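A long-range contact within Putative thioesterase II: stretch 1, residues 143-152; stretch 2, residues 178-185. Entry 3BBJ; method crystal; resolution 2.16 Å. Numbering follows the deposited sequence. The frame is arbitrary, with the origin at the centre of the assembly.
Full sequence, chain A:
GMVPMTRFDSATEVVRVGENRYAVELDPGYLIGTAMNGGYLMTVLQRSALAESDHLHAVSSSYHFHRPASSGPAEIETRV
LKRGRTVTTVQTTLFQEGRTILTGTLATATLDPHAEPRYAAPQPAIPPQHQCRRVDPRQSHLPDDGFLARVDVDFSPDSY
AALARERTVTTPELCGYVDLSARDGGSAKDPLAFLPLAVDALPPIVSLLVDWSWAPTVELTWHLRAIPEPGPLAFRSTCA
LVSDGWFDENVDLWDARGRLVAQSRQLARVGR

Stretch 1 143-152: PDDGFLARVD
Stretch 2 178-185: VDLSARDG

The contact joins the end of one antiparallel strand pair to two loops stitched together by charge. In stretch 1, Asp144, Asp145 and Gly146 all take positive phi (53/41, 66/23 and 52/-166), a 3-10 segment spans Phe147 to Ala149, and Arg150 (-90/-18) leads into the strand at Val151 (-139/146) and Asp152 (-101/127). Stretch 2 runs the other way: strand from Val178 to Leu180, extended Ser181 (-70/148), then a type I turn from Ala182 to Gly185, closed by Gly185 N to Ala182 O at 3.0 Å. Gly185, at 127/17, suits a residue without CB, which would otherwise jam against the preceding carbonyl.

Backbone hydrogen bonds set the register. Asp152 and Asp179 form the hydrogen-bonded pair, CA to CA 5.6 Å, with Asp152 N to Asp179 O at 2.9 Å and Asp179 N to Asp152 O at 3.2 Å. Val151 and Leu180 form the non-hydrogen-bonded pair, their CA atoms 4.2 Å apart and their side chains diverging. Past this pair, Ser181 N donates to Arg150 O at 3.0 Å; at the other end, past the Asp152-Asp179 pair, Val178 CA lies 3.5 Å from Asp152 O in a CA-H...O contact.

Polar side chains then satisfy backbone groups that the ladder leaves over. Asp152 (chi1 m, chi2 -16°) shares a sheet face with Asp179 and reaches along stretch 2, so that its OD2 accepts from Ala182 N at 3.0 Å. Ser181 (chi1 p) donates from OG to Ala149 O at 2.9 Å, while the same OG accepts from Asp184 N at 3.1 Å, tying the turn to the end of the 3-10 segment.

Two salt bridges complete the join. The CA-to-CB bond of Arg150 points away, but its m, m, p, 90° chain folds back to grip Asp184 (m, chi2 0°) side-on: NE to OD2 is 2.7 Å and NH2 to OD1 is 3.2 Å. Its NH1 and NH2 also donate to Asp144 O, at 3.1 and 3.0 Å, bracing the loop from within. Water 1 donates to Arg150 O at 3.1 Å and to Asp184 OD2 at 2.8 Å. Arg183, fully extended (t, t, t, 157°), sends NH1 to Asp145 OD2 (Asp145 chi1 m, chi2 -22°) at 3.0 Å, near its guanidinium plane.

These arginines come close, Arg150 NH2 to Arg183 NE being 3.9 Å, but each has its own carboxylate. The Ala149 methyl points toward stretch 2 and packs against the Arg183 guanidinium, CB to NH1 3.5 Å. The contact combines a short antiparallel ladder with two salt bridges beside it, and buries 544 Å² summed over both stretches.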

# COMPACT_ATOMS: atom_id res chain seq x y z
N PRO A 143 -8.82 -17.46 -24.67
CA PRO A 143 -10.27 -17.69 -24.67
C PRO A 143 -11.07 -16.39 -24.73
O PRO A 143 -10.89 -15.51 -23.90
CB PRO A 143 -10.51 -18.44 -23.35
CG PRO A 143 -9.22 -19.13 -23.11
CD PRO A 143 -8.19 -18.10 -23.50
N ASP A 144 -11.90 -16.29 -25.76
CA ASP A 144 -12.71 -15.09 -26.02
C ASP A 144 -11.82 -13.84 -26.07
O ASP A 144 -12.18 -12.79 -25.57
CB ASP A 144 -13.86 -15.02 -25.01
CG ASP A 144 -14.66 -16.36 -24.95
OD1 ASP A 144 -14.76 -17.05 -25.99
OD2 ASP A 144 -15.19 -16.74 -23.88
N ASP A 145 -10.65 -14.00 -26.71
CA ASP A 145 -9.63 -12.96 -26.91
C ASP A 145 -8.93 -12.44 -25.63
O ASP A 145 -8.33 -11.36 -25.64
CB ASP A 145 -10.16 -11.80 -27.78
CG ASP A 145 -10.59 -12.27 -29.18
OD1 ASP A 145 -10.12 -13.34 -29.63
OD2 ASP A 145 -11.41 -11.58 -29.83
N GLY A 146 -8.94 -13.26 -24.58
CA GLY A 146 -8.25 -12.99 -23.33
C GLY A 146 -8.49 -11.65 -22.64
O GLY A 146 -9.42 -10.90 -22.98
N PHE A 147 -7.63 -11.35 -21.67
CA PHE A 147 -7.85 -10.21 -20.79
C PHE A 147 -8.24 -8.90 -21.48
O PHE A 147 -9.18 -8.23 -21.05
CB PHE A 147 -6.65 -9.93 -19.86
CG PHE A 147 -6.92 -8.84 -18.91
CD1 PHE A 147 -7.73 -9.07 -17.81
CD2 PHE A 147 -6.50 -7.55 -19.16
CE1 PHE A 147 -8.05 -8.05 -16.94
CE2 PHE A 147 -6.83 -6.52 -18.29
CZ PHE A 147 -7.59 -6.78 -17.18
N LEU A 148 -7.52 -8.54 -22.54
CA LEU A 148 -7.72 -7.24 -23.22
C LEU A 148 -9.15 -6.99 -23.70
O LEU A 148 -9.53 -5.83 -23.92
CB LEU A 148 -6.75 -7.09 -24.40
CG LEU A 148 -5.28 -6.76 -24.06
CD1 LEU A 148 -4.39 -6.88 -25.26
CD2 LEU A 148 -5.17 -5.36 -23.48
N ALA A 149 -9.92 -8.07 -23.87
CA ALA A 149 -11.33 -8.01 -24.32
C ALA A 149 -12.34 -7.95 -23.17
O ALA A 149 -13.55 -7.90 -23.41
CB ALA A 149 -11.64 -9.19 -25.24
N ARG A 150 -11.84 -7.97 -21.94
CA ARG A 150 -12.68 -7.92 -20.73
C ARG A 150 -12.96 -6.48 -20.24
O ARG A 150 -13.92 -6.23 -19.47
CB ARG A 150 -12.01 -8.72 -19.60
CG ARG A 150 -11.67 -10.19 -19.93
CD ARG A 150 -12.94 -11.06 -20.10
NE ARG A 150 -13.57 -10.86 -21.41
CZ ARG A 150 -13.30 -11.56 -22.51
NH1 ARG A 150 -12.40 -12.54 -22.52
NH2 ARG A 150 -13.94 -11.27 -23.63
N VAL A 151 -12.14 -5.55 -20.71
CA VAL A 151 -12.24 -4.16 -20.33
C VAL A 151 -12.04 -3.26 -21.53
O VAL A 151 -11.24 -3.56 -22.43
CB VAL A 151 -11.13 -3.78 -19.28
CG1 VAL A 151 -11.54 -4.20 -17.86
CG2 VAL A 151 -9.78 -4.40 -19.69
N ASP A 152 -12.76 -2.13 -21.52
CA ASP A 152 -12.59 -1.09 -22.53
C ASP A 152 -11.74 -0.05 -21.82
O ASP A 152 -12.06 0.34 -20.71
CB ASP A 152 -13.92 -0.47 -22.97
CG ASP A 152 -14.75 -1.39 -23.85
OD1 ASP A 152 -14.22 -2.39 -24.38
OD2 ASP A 152 -15.97 -1.10 -24.00
N VAL A 178 -11.59 3.84 -17.87
CA VAL A 178 -11.65 2.39 -17.87
C VAL A 178 -12.97 1.90 -17.34
O VAL A 178 -13.58 2.54 -16.47
CB VAL A 178 -10.55 1.78 -16.99
CG1 VAL A 178 -10.64 2.30 -15.49
CG2 VAL A 178 -10.58 0.27 -17.09
N ASP A 179 -13.42 0.77 -17.88
CA ASP A 179 -14.67 0.12 -17.47
C ASP A 179 -14.65 -1.29 -18.01
O ASP A 179 -13.79 -1.63 -18.83
CB ASP A 179 -15.87 0.89 -18.04
CG ASP A 179 -17.16 0.72 -17.21
OD1 ASP A 179 -17.25 -0.23 -16.38
OD2 ASP A 179 -18.08 1.55 -17.39
N LEU A 180 -15.57 -2.12 -17.55
CA LEU A 180 -15.81 -3.43 -18.16
C LEU A 180 -16.19 -3.24 -19.64
O LEU A 180 -16.78 -2.24 -20.01
CB LEU A 180 -16.94 -4.17 -17.43
CG LEU A 180 -16.67 -4.56 -15.96
CD1 LEU A 180 -17.92 -5.13 -15.31
CD2 LEU A 180 -15.52 -5.55 -15.91
N SER A 181 -15.84 -4.21 -20.48
CA SER A 181 -16.05 -4.06 -21.91
C SER A 181 -17.54 -4.10 -22.34
O SER A 181 -18.40 -4.78 -21.73
CB SER A 181 -15.26 -5.14 -22.67
OG SER A 181 -15.84 -6.44 -22.52
N ALA A 182 -17.83 -3.35 -23.40
CA ALA A 182 -19.12 -3.35 -24.06
C ALA A 182 -19.43 -4.78 -24.48
O ALA A 182 -20.51 -5.29 -24.22
CB ALA A 182 -19.10 -2.40 -25.26
N ARG A 183 -18.43 -5.42 -25.10
CA ARG A 183 -18.50 -6.81 -25.55
C ARG A 183 -19.05 -7.80 -24.51
O ARG A 183 -19.81 -8.70 -24.84
CB ARG A 183 -17.09 -7.25 -25.93
CG ARG A 183 -16.99 -8.65 -26.48
CD ARG A 183 -15.56 -9.09 -26.64
NE ARG A 183 -15.51 -10.46 -27.12
CZ ARG A 183 -14.48 -11.00 -27.77
NH1 ARG A 183 -13.39 -10.28 -28.02
NH2 ARG A 183 -14.54 -12.26 -28.17
N ASP A 184 -18.62 -7.65 -23.27
CA ASP A 184 -18.99 -8.57 -22.19
C ASP A 184 -20.28 -8.19 -21.48
O ASP A 184 -20.70 -8.90 -20.54
CB ASP A 184 -17.89 -8.62 -21.14
CG ASP A 184 -16.66 -9.31 -21.61
OD1 ASP A 184 -16.65 -9.74 -22.78
OD2 ASP A 184 -15.70 -9.40 -20.80
N GLY A 185 -20.88 -7.08 -21.89
CA GLY A 185 -22.15 -6.66 -21.31
C GLY A 185 -22.28 -5.25 -20.75
O GLY A 185 -23.22 -4.98 -20.02
O HOH W 1 -15.34 -8.60 -18.10